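Local coordinates for Pdx2 protein (Plasmodium falciparum, PDB 2ABW), which hydrolyses glutamine to glutamate and ammonia as the glutaminase subunit of the plasmodial PLP synthase, the ammonia being channelled to Pdx1 for vitamin B6 synthesis, at residues Asp116-Arg121 with Tyr157-Leu162; Leu135-Asp140 with Val168-Ser173; Ser141-Lys146 with Phe205-Tyr210. All coordinates share one frame; numbering follows the deposited sequence.

Contact 1: residues Asp116-Arg121 with Tyr157-Leu162; sequences DITICR and YIREIL
The side chains of T118 and E160 lie side by side on one face of an antiparallel strand pair and are tied tip to tip: T118 OG1 donates to E160 OE1 at 2.6 Å, using the lone pair of that oxygen that points away from its partner oxygen. With OG1 beside its own backbone N (chi1 -61°) and the glutamate extended beyond CG, the two groups run out together from the sheet. R159 runs alongside the same threonine, its NH2 3.8 Å from T118 CG2. The arginine chain bends at chi3 (72°), so that one face of its guanidinium lies against E160 CG, and NH1 makes a salt bridge of 3.0 Å to E160 OE2 whose hydrogen-bond geometry is weak. Its main charge partner is E98, bridged through NH2, while N96 also hydrogen-bonds to T118 OG1; both belong to strand 94-98, on the other side of strand 115-120.

The backbone explains why two residues crowd one threonine. T118 O accepts from R159 N at 2.9 Å and, weakly, from E160 N, whereas T118 N donates to E160 O in the carbonyl plane. Beyond this point the register slips by one, and C120 and Y157 exchange both of their backbone bonds. On the reverse face I117, I119, I158 and I161 pack together, I117 CG2 meeting I161 CD1 at 3.7 Å; I182 of strand 180-187 covers I158 and I161, and C90 and I91 of helix 88-92 touch I119. R121, assigned to glutamine binding, follows directly on the strand, and the I119 side chain is about 8 Å from that of the nucleophile C87. R159 and E160 opposite T118 form a classic beta bulge, here in the small three-stranded sheet beside the glutaminase active site.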
loop_
_atom_site.group_PDB
_atom_site.type_symbol
_atom_site.label_atom_id
_atom_site.label_comp_id
_atom_site.label_asym_id
_atom_site.label_seq_id
_atom_site.Cartn_x
_atom_site.Cartn_y
_atom_site.Cartn_z
ATOM N N ASP A 116 -2.144 2.024 -12.005
ATOM C CA ASP A 116 -2.134 2.957 -13.188
ATOM C C ASP A 116 -2.812 4.252 -12.781
ATOM O O ASP A 116 -3.933 4.548 -13.165
ATOM C CB ASP A 116 -2.677 2.327 -14.423
ATOM C CG ASP A 116 -1.750 1.202 -14.946
ATOM O OD1 ASP A 116 -0.497 1.192 -14.677
ATOM O OD2 ASP A 116 -2.318 0.265 -15.528
ATOM N N ILE A 117 -2.059 5.014 -11.968
ATOM C CA ILE A 117 -2.510 6.304 -11.486
ATOM C C ILE A 117 -1.358 7.296 -11.524
ATOM O O ILE A 117 -0.213 6.969 -11.568
ATOM C CB ILE A 117 -2.999 6.204 -10.022
ATOM C CG1 ILE A 117 -1.851 5.868 -9.026
ATOM C CG2 ILE A 117 -4.166 5.217 -9.945
ATOM C CD1 ILE A 117 -2.293 5.584 -7.574
ATOM N N THR A 118 -1.722 8.576 -11.508
ATOM C CA THR A 118 -0.772 9.640 -11.265
ATOM C C THR A 118 -0.961 10.155 -9.875
ATOM O O THR A 118 -2.094 10.471 -9.436
ATOM C CB THR A 118 -1.058 10.837 -12.202
ATOM O OG1 THR A 118 -0.917 10.415 -13.559
ATOM C CG2 THR A 118 -0.188 11.995 -11.972
ATOM N N ILE A 119 0.109 10.167 -9.113
ATOM C CA ILE A 119 0.065 10.567 -7.722
ATOM C C ILE A 119 1.065 11.727 -7.454
ATOM O O ILE A 119 2.153 11.784 -8.107
ATOM C CB ILE A 119 0.355 9.384 -6.839
ATOM C CG1 ILE A 119 -0.126 9.606 -5.414
ATOM C CG2 ILE A 119 1.891 9.033 -6.910
ATOM C CD1 ILE A 119 -0.096 8.281 -4.595
ATOM N N CYS A 120 0.714 12.629 -6.560
ATOM C CA CYS A 120 1.474 13.816 -6.200
ATOM C C CYS A 120 1.851 13.768 -4.746
ATOM O O CYS A 120 1.018 13.513 -3.865
ATOM C CB CYS A 120 0.631 15.049 -6.381
ATOM S SG CYS A 120 -0.068 15.083 -7.944
ATOM N N ARG A 121 3.112 14.003 -4.462
ATOM C CA ARG A 121 3.513 13.878 -3.087
ATOM C C ARG A 121 3.119 15.106 -2.377
ATOM O O ARG A 121 2.812 15.024 -1.207
ATOM C CB ARG A 121 5.005 13.557 -2.939
ATOM C CG ARG A 121 5.760 14.538 -2.282
ATOM C CD ARG A 121 7.023 13.961 -1.732
ATOM N NE ARG A 121 7.971 15.027 -1.483
ATOM C CZ ARG A 121 9.226 14.835 -1.057
ATOM N NH1 ARG A 121 9.674 13.610 -0.795
ATOM N NH2 ARG A 121 10.037 15.880 -0.887
ATOM N N TYR A 157 -1.564 12.747 -3.000
ATOM C CA TYR A 157 -2.787 13.054 -3.720
ATOM C C TYR A 157 -2.835 12.331 -5.021
ATOM O O TYR A 157 -2.018 12.503 -5.903
ATOM C CB TYR A 157 -2.883 14.557 -3.921
ATOM C CG TYR A 157 -4.065 14.995 -4.723
ATOM C CD1 TYR A 157 -5.340 15.003 -4.177
ATOM C CD2 TYR A 157 -3.913 15.462 -5.992
ATOM C CE1 TYR A 157 -6.435 15.438 -4.932
ATOM C CE2 TYR A 157 -4.997 15.888 -6.741
ATOM C CZ TYR A 157 -6.233 15.842 -6.208
ATOM O OH TYR A 157 -7.296 16.294 -6.974
ATOM N N ILE A 158 -3.910 11.567 -5.231
ATOM C CA ILE A 158 -4.124 10.843 -6.472
ATOM C C ILE A 158 -4.830 11.747 -7.475
ATOM O O ILE A 158 -6.057 12.012 -7.354
ATOM C CB ILE A 158 -4.911 9.561 -6.203
ATOM C CG1 ILE A 158 -4.108 8.639 -5.298
ATOM C CG2 ILE A 158 -5.295 8.915 -7.505
ATOM C CD1 ILE A 158 -4.818 7.336 -4.736
ATOM N N ARG A 159 -4.089 12.262 -8.440
ATOM C CA ARG A 159 -4.537 13.264 -9.335
ATOM C C ARG A 159 -5.265 12.652 -10.511
ATOM O O ARG A 159 -6.162 13.311 -11.090
ATOM C CB ARG A 159 -3.399 14.095 -9.815
ATOM C CG ARG A 159 -3.807 15.316 -10.667
ATOM C CD ARG A 159 -2.639 16.230 -10.957
ATOM N NE ARG A 159 -1.671 15.695 -11.902
ATOM C CZ ARG A 159 -1.878 15.600 -13.210
ATOM N NH1 ARG A 159 -3.048 15.866 -13.757
ATOM N NH2 ARG A 159 -0.949 15.087 -13.960
ATOM N N GLU A 160 -4.826 11.489 -10.983
ATOM C CA GLU A 160 -5.409 10.874 -12.194
ATOM C C GLU A 160 -5.555 9.353 -12.008
ATOM O O GLU A 160 -4.606 8.707 -11.586
ATOM C CB GLU A 160 -4.518 11.099 -13.406
ATOM C CG GLU A 160 -4.233 12.556 -13.737
ATOM C CD GLU A 160 -3.318 12.751 -14.956
ATOM O OE1 GLU A 160 -2.366 11.915 -15.099
ATOM O OE2 GLU A 160 -3.609 13.673 -15.745
ATOM N N ILE A 161 -6.668 8.819 -12.501
ATOM C CA ILE A 161 -6.842 7.380 -12.741
ATOM C C ILE A 161 -6.569 7.200 -14.241
ATOM O O ILE A 161 -7.178 7.909 -15.065
ATOM C CB ILE A 161 -8.241 6.944 -12.378
ATOM C CG1 ILE A 161 -8.553 7.199 -10.896
ATOM C CG2 ILE A 161 -8.491 5.464 -12.689
ATOM C CD1 ILE A 161 -7.583 6.604 -9.881
ATOM N N LEU A 162 -5.766 6.186 -14.575
ATOM C CA LEU A 162 -5.237 6.064 -15.940
ATOM C C LEU A 162 -5.737 4.816 -16.669
ATOM O O LEU A 162 -5.366 4.582 -17.823
ATOM C CB LEU A 162 -3.737 6.142 -15.951
ATOM C CG LEU A 162 -3.099 7.405 -15.393
ATOM C CD1 LEU A 162 -1.612 7.277 -15.241
ATOM C CD2 LEU A 162 -3.512 8.654 -16.163
#

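Contact 2: residues Leu135-Asp140 with Val168-Ser173. With PG4 (tetraethylene glycol), chain C.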
loop_
_atom_site.group_PDB
_atom_site.type_symbol
_atom_site.label_atom_id
_atom_site.label_comp_id
_atom_site.label_asym_id
_atom_site.label_seq_id
_atom_site.Cartn_x
_atom_site.Cartn_y
_atom_site.Cartn_z
ATOM N N LEU A 135 -14.848 7.838 5.298
ATOM C CA LEU A 135 -14.669 7.219 3.966
ATOM C C LEU A 135 -15.964 6.747 3.367
ATOM O O LEU A 135 -16.839 6.198 4.102
ATOM C CB LEU A 135 -13.750 6.000 4.147
ATOM C CG LEU A 135 -12.298 6.278 4.594
ATOM C CD1 LEU A 135 -11.563 4.872 4.800
ATOM C CD2 LEU A 135 -11.563 7.176 3.568
ATOM N N ASN A 136 -16.120 6.980 2.075
ATOM C CA ASN A 136 -17.165 6.380 1.249
ATOM C C ASN A 136 -16.508 5.186 0.592
ATOM O O ASN A 136 -15.646 5.381 -0.259
ATOM C CB ASN A 136 -17.635 7.366 0.219
ATOM C CG ASN A 136 -18.486 6.757 -0.774
ATOM O OD1 ASN A 136 -19.403 6.042 -0.413
ATOM N ND2 ASN A 136 -18.325 7.137 -2.024
ATOM N N ILE A 137 -16.841 3.973 1.040
ATOM C CA ILE A 137 -16.158 2.825 0.560
ATOM C C ILE A 137 -17.020 2.012 -0.416
ATOM O O ILE A 137 -18.164 1.664 -0.096
ATOM C CB ILE A 137 -15.690 1.929 1.698
ATOM C CG1 ILE A 137 -14.781 2.688 2.708
ATOM C CG2 ILE A 137 -14.967 0.712 1.112
ATOM C CD1 ILE A 137 -14.257 1.910 3.939
ATOM N N ILE A 138 -16.522 1.814 -1.591
ATOM C CA ILE A 138 -17.222 1.159 -2.662
ATOM C C ILE A 138 -16.816 -0.269 -2.703
ATOM O O ILE A 138 -15.867 -0.674 -3.366
ATOM C CB ILE A 138 -16.962 1.807 -4.000
ATOM C CG1 ILE A 138 -17.348 3.299 -3.944
ATOM C CG2 ILE A 138 -17.772 1.078 -5.125
ATOM C CD1 ILE A 138 -16.194 4.173 -3.560
ATOM N N SER A 139 -17.509 -1.042 -1.833
ATOM C CA SER A 139 -17.130 -2.470 -1.604
ATOM C C SER A 139 -18.296 -3.191 -0.996
ATOM O O SER A 139 -19.131 -2.576 -0.365
ATOM C CB SER A 139 -15.941 -2.563 -0.640
ATOM O OG SER A 139 -15.479 -3.905 -0.440
ATOM N N ASP A 140 -18.312 -4.519 -1.199
ATOM C CA ASP A 140 -19.290 -5.399 -0.558
ATOM C C ASP A 140 -18.539 -6.200 0.555
ATOM O O ASP A 140 -19.149 -7.045 1.220
ATOM C CB ASP A 140 -19.850 -6.385 -1.507
ATOM C CG ASP A 140 -20.500 -5.773 -2.678
ATOM O OD1 ASP A 140 -21.256 -4.794 -2.469
ATOM O OD2 ASP A 140 -20.274 -6.296 -3.807
ATOM N N VAL A 168 -11.725 2.493 -7.853
ATOM C CA VAL A 168 -11.695 3.436 -6.776
ATOM C C VAL A 168 -12.441 2.768 -5.641
ATOM O O VAL A 168 -13.701 2.478 -5.728
ATOM C CB VAL A 168 -12.328 4.809 -7.143
ATOM C CG1 VAL A 168 -12.477 5.690 -5.875
ATOM C CG2 VAL A 168 -11.484 5.439 -8.198
ATOM N N LEU A 169 -11.700 2.441 -4.619
ATOM C CA LEU A 169 -12.220 1.688 -3.503
ATOM C C LEU A 169 -12.810 2.593 -2.424
ATOM O O LEU A 169 -13.733 2.246 -1.695
ATOM C CB LEU A 169 -11.063 0.784 -2.951
ATOM C CG LEU A 169 -11.423 -0.025 -1.764
ATOM C CD1 LEU A 169 -12.631 -0.985 -1.995
ATOM C CD2 LEU A 169 -10.179 -0.765 -1.257
ATOM N N ALA A 170 -12.199 3.771 -2.182
ATOM C CA ALA A 170 -12.710 4.670 -1.167
ATOM C C ALA A 170 -12.401 6.110 -1.529
ATOM O O ALA A 170 -11.319 6.400 -2.082
ATOM C CB ALA A 170 -12.072 4.374 0.183
ATOM N N THR A 171 -13.347 7.008 -1.245
ATOM C CA THR A 171 -13.235 8.429 -1.471
ATOM C C THR A 171 -13.702 9.137 -0.206
ATOM O O THR A 171 -14.248 8.544 0.713
ATOM C CB THR A 171 -14.079 8.897 -2.625
ATOM O OG1 THR A 171 -15.483 8.687 -2.318
ATOM C CG2 THR A 171 -13.692 8.166 -3.868
ATOM N N PHE A 172 -13.350 10.430 -0.125
ATOM C CA PHE A 172 -13.833 11.262 0.966
ATOM C C PHE A 172 -14.007 12.660 0.544
ATOM O O PHE A 172 -13.491 13.060 -0.481
ATOM C CB PHE A 172 -12.891 11.229 2.170
ATOM C CG PHE A 172 -11.501 11.840 1.921
ATOM C CD1 PHE A 172 -10.459 11.026 1.489
ATOM C CD2 PHE A 172 -11.230 13.115 2.258
ATOM C CE1 PHE A 172 -9.225 11.562 1.296
ATOM C CE2 PHE A 172 -9.990 13.637 2.096
ATOM C CZ PHE A 172 -9.007 12.866 1.630
ATOM N N SER A 173 -14.758 13.415 1.322
ATOM C CA SER A 173 -14.900 14.823 1.050
ATOM C C SER A 173 -14.315 15.572 2.195
ATOM O O SER A 173 -14.455 15.154 3.337
ATOM C CB SER A 173 -16.392 15.156 0.887
ATOM O OG SER A 173 -16.765 14.632 -0.391
HETATM O O1 PG4 C . -18.494 7.664 -5.688
HETATM C C1 PG4 C . -19.612 6.926 -6.160
HETATM C C2 PG4 C . -20.252 6.007 -5.137
HETATM O O2 PG4 C . -20.609 6.687 -3.893
HETATM C C3 PG4 C . -21.989 7.085 -3.794
HETATM C C4 PG4 C . -22.230 7.688 -2.409
HETATM O O3 PG4 C . -21.522 8.941 -2.264
HETATM C C5 PG4 C . -21.539 9.395 -0.931
HETATM C C6 PG4 C . -20.778 10.693 -0.834
HETATM O O4 PG4 C . -19.387 10.359 -0.924
HETATM C C7 PG4 C . -18.565 11.508 -0.798
HETATM C C8 PG4 C . -17.104 11.157 -0.953
HETATM O O5 PG4 C . -16.957 10.847 -2.326
HETATM O O HOH W 1 -14.664 -0.529 -5.925
#
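From its CB, N136 runs alongside T171, its hydrogen-bonded partner on the antiparallel strand: CB lies 3.6 Å from T171 OG1. CG stands anti to the backbone N (chi1 169°) and lies 3.7 Å from O4 of a tetraethylene glycol (PG4), probably from the crystallisation liquor. At the tip, ND2 donates to T171 OG1 at 3.3 Å, with the acceptor close to the amide plane, and to PG4 O2 at 3.0 Å. OD1 lies 3.7 Å from PG4 O2. T171 OG1, in the crowded position between backbone N and carbonyl carbon, donates a hydrogen bond to PG4 O5 at 2.6 Å.

Beneath, N136 N and T171 O form a nearly straight bond of 2.8 Å (172°), answered by T171 N to N136 O. I138 N then binds L169 O from above the carbonyl plane. On the reverse face I137 CG1 rests on A170 CB at 4.1 Å, and F205 of helix 204-219 covers L135 and I137. On its other edge strand 167-174 carries a classic beta bulge, L169 and A170 both facing A184 of strand 180-187, in the antiparallel half of the large mixed sheet of this class I glutamine amidotransferase fold.

Contact 3: residues Ser141-Lys146 with Phe205-Tyr210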
loop_
_atom_site.group_PDB
_atom_site.type_symbol
_atom_site.label_atom_id
_atom_site.label_comp_id
_atom_site.label_asym_id
_atom_site.label_seq_id
_atom_site.Cartn_x
_atom_site.Cartn_y
_atom_site.Cartn_z
ATOM N N SER A 141 -17.278 -5.892 0.834
ATOM C CA SER A 141 -16.513 -6.723 1.802
ATOM C C SER A 141 -17.030 -6.504 3.223
ATOM O O SER A 141 -17.335 -5.368 3.630
ATOM C CB SER A 141 -15.050 -6.342 1.804
ATOM O OG SER A 141 -14.368 -6.951 2.916
ATOM N N SER A 142 -17.145 -7.588 4.027
ATOM C CA SER A 142 -17.456 -7.403 5.424
ATOM C C SER A 142 -16.396 -6.738 6.284
ATOM O O SER A 142 -16.695 -6.391 7.453
ATOM C CB SER A 142 -17.810 -8.791 6.058
ATOM O OG SER A 142 -16.675 -9.567 6.058
ATOM N N ALA A 143 -15.246 -6.460 5.692
ATOM C CA ALA A 143 -14.195 -5.682 6.397
ATOM C C ALA A 143 -14.632 -4.302 6.595
ATOM O O ALA A 143 -14.128 -3.648 7.476
ATOM C CB ALA A 143 -12.960 -5.718 5.611
ATOM N N PHE A 144 -15.608 -3.801 5.807
ATOM C CA PHE A 144 -15.918 -2.380 5.796
ATOM C C PHE A 144 -17.292 -2.126 6.350
ATOM O O PHE A 144 -18.305 -2.194 5.648
ATOM C CB PHE A 144 -15.774 -1.816 4.384
ATOM C CG PHE A 144 -14.373 -2.016 3.767
ATOM C CD1 PHE A 144 -13.243 -1.538 4.410
ATOM C CD2 PHE A 144 -14.198 -2.623 2.569
ATOM C CE1 PHE A 144 -11.961 -1.662 3.835
ATOM C CE2 PHE A 144 -12.967 -2.721 2.015
ATOM C CZ PHE A 144 -11.822 -2.240 2.637
ATOM N N LYS A 145 -17.356 -1.854 7.607
ATOM C CA LYS A 145 -18.585 -1.394 8.207
ATOM C C LYS A 145 -18.895 0.043 7.879
ATOM O O LYS A 145 -18.119 0.749 7.314
ATOM C CB LYS A 145 -18.440 -1.445 9.747
ATOM C CG LYS A 145 -18.152 -2.852 10.139
ATOM C CD LYS A 145 -17.665 -3.010 11.542
ATOM C CE LYS A 145 -18.544 -2.419 12.552
ATOM N NZ LYS A 145 -18.510 -3.120 13.941
ATOM N N LYS A 146 -20.078 0.470 8.197
ATOM C CA LYS A 146 -20.412 1.824 7.884
ATOM C C LYS A 146 -19.560 2.828 8.703
ATOM O O LYS A 146 -19.130 2.562 9.799
ATOM C CB LYS A 146 -21.881 2.057 8.174
ATOM C CG LYS A 146 -22.224 1.934 9.577
ATOM C CD LYS A 146 -23.369 2.863 9.980
ATOM C CE LYS A 146 -23.493 2.937 11.485
ATOM N NZ LYS A 146 -23.572 4.343 11.973
ATOM N N PHE A 205 -8.870 -2.096 6.816
ATOM C CA PHE A 205 -8.056 -2.305 5.609
ATOM C C PHE A 205 -7.100 -3.500 5.751
ATOM O O PHE A 205 -6.743 -4.179 4.780
ATOM C CB PHE A 205 -7.366 -1.027 5.174
ATOM C CG PHE A 205 -8.371 -0.037 4.535
ATOM C CD1 PHE A 205 -9.113 0.787 5.338
ATOM C CD2 PHE A 205 -8.638 -0.088 3.177
ATOM C CE1 PHE A 205 -10.075 1.625 4.776
ATOM C CE2 PHE A 205 -9.605 0.781 2.624
ATOM C CZ PHE A 205 -10.342 1.547 3.435
ATOM N N GLN A 206 -6.615 -3.685 6.983
ATOM C CA GLN A 206 -5.817 -4.860 7.260
ATOM C C GLN A 206 -6.615 -6.137 7.007
ATOM O O GLN A 206 -6.137 -7.119 6.381
ATOM C CB GLN A 206 -5.290 -4.867 8.717
ATOM C CG GLN A 206 -4.210 -3.809 8.936
ATOM C CD GLN A 206 -4.709 -2.416 9.201
ATOM O OE1 GLN A 206 -5.896 -2.238 9.353
ATOM N NE2 GLN A 206 -3.777 -1.454 9.314
ATOM N N GLN A 207 -7.825 -6.172 7.467
ATOM C CA GLN A 207 -8.707 -7.315 7.258
ATOM C C GLN A 207 -8.964 -7.530 5.788
ATOM O O GLN A 207 -8.909 -8.673 5.301
ATOM C CB GLN A 207 -9.982 -7.098 8.023
ATOM C CG GLN A 207 -10.840 -8.377 7.900
ATOM C CD GLN A 207 -12.183 -8.274 8.620
ATOM O OE1 GLN A 207 -12.520 -7.241 9.245
ATOM N NE2 GLN A 207 -12.938 -9.307 8.517
ATOM N N TYR A 208 -9.242 -6.472 5.053
ATOM C CA TYR A 208 -9.487 -6.554 3.607
ATOM C C TYR A 208 -8.262 -7.094 2.888
ATOM O O TYR A 208 -8.336 -7.974 2.016
ATOM C CB TYR A 208 -9.792 -5.191 3.062
ATOM C CG TYR A 208 -10.174 -5.185 1.634
ATOM C CD1 TYR A 208 -11.416 -5.696 1.235
ATOM C CD2 TYR A 208 -9.377 -4.688 0.676
ATOM C CE1 TYR A 208 -11.783 -5.673 -0.104
ATOM C CE2 TYR A 208 -9.763 -4.618 -0.635
ATOM C CZ TYR A 208 -10.959 -5.113 -1.027
ATOM O OH TYR A 208 -11.425 -5.110 -2.363
ATOM N N PHE A 209 -7.109 -6.568 3.251
ATOM C CA PHE A 209 -5.857 -7.038 2.568
ATOM C C PHE A 209 -5.605 -8.501 2.960
ATOM O O PHE A 209 -5.204 -9.295 2.096
ATOM C CB PHE A 209 -4.654 -6.186 2.910
ATOM C CG PHE A 209 -3.425 -6.584 2.125
ATOM C CD1 PHE A 209 -3.442 -6.416 0.724
ATOM C CD2 PHE A 209 -2.277 -7.080 2.693
ATOM C CE1 PHE A 209 -2.367 -6.822 -0.019
ATOM C CE2 PHE A 209 -1.202 -7.460 1.934
ATOM C CZ PHE A 209 -1.269 -7.349 0.612
ATOM N N TYR A 210 -5.830 -8.900 4.193
ATOM C CA TYR A 210 -5.674 -10.309 4.566
ATOM C C TYR A 210 -6.565 -11.192 3.654
ATOM O O TYR A 210 -6.102 -12.223 3.130
ATOM C CB TYR A 210 -6.058 -10.495 6.013
ATOM C CG TYR A 210 -6.111 -11.937 6.358
ATOM C CD1 TYR A 210 -4.989 -12.678 6.632
ATOM C CD2 TYR A 210 -7.303 -12.649 6.328
ATOM C CE1 TYR A 210 -5.063 -14.040 6.903
ATOM C CE2 TYR A 210 -7.388 -14.000 6.595
ATOM C CZ TYR A 210 -6.259 -14.729 6.833
ATOM O OH TYR A 210 -6.238 -16.112 7.112
HETATM O O HOH W 2 -15.573 -6.047 9.941
HETATM O O HOH W 3 -13.454 -4.296 10.136
#
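A type I beta turn runs from S141 to F144, closed by F144 N to S141 O at 3.2 Å, and it packs A143 and F144 against helix 204-219, with A143 lying nearest to Y208. S141 has OG anti to its backbone N (chi1 169°), which lets the hydroxyl oxygen accept from A143 N at 3.0 Å and form an ST turn over the start of the beta turn. The same oxygen lies in the plane of the Y208 ring, at its edge. A143 points its methyl at the helix, where CB comes within 3.8 Å of Y208 N and also touches the aliphatic part of Q207.

F144 makes the largest contribution, wedging its ring tip between two helix aromatics. Its CE1 stands 3.5 Å above the plane of F205, over the ring centre, so that the phenylalanine pair is edge-to-face, with planes at 52°. F144 CE2 approaches Y208 over one face, displaced toward the rim, and lies 3.4 Å from Y208 CD1; the two planes are inclined at 39°. With CG anti to the backbone N, the Y208 ring lies against F144, and its OH hydrogen-bonds to E186.

Q207, extended from the helix, reaches along A143, and a water lies within hydrogen-bonding distance of both Q207 OE1 and A143 O. F205 in turn packs edge-to-face with F195 and touches W84 of the parallel half of the large sheet. F144, F205 and Y208 form an aromatic cluster that joins the loop between strands 130-137 and 149-153 to helix 204-219, an element of the glutaminase fold packed on the large sheet.

Contacts 2 and 3 are neighbours, with centres 12 Å apart, and they touch: I137 and S139 meet F144, L135 meets F205, and L169 meets Y208. Segment 141-146 directly continues 135-140, so the chain passes from the large mixed sheet into the loop that helix 204-219 covers. Contact 1 belongs to the separate three-stranded sheet, its centre 16 Å from that of contact 2 and 23 Å from that of contact 3. Along the chain 116-121, 135-140 and 141-146 come first, then their partners 157-162, 168-173 and 205-210. Both sheets and helix 204-219 are thus built from interleaved parts of one chain, consistent with a single compact glutaminase fold.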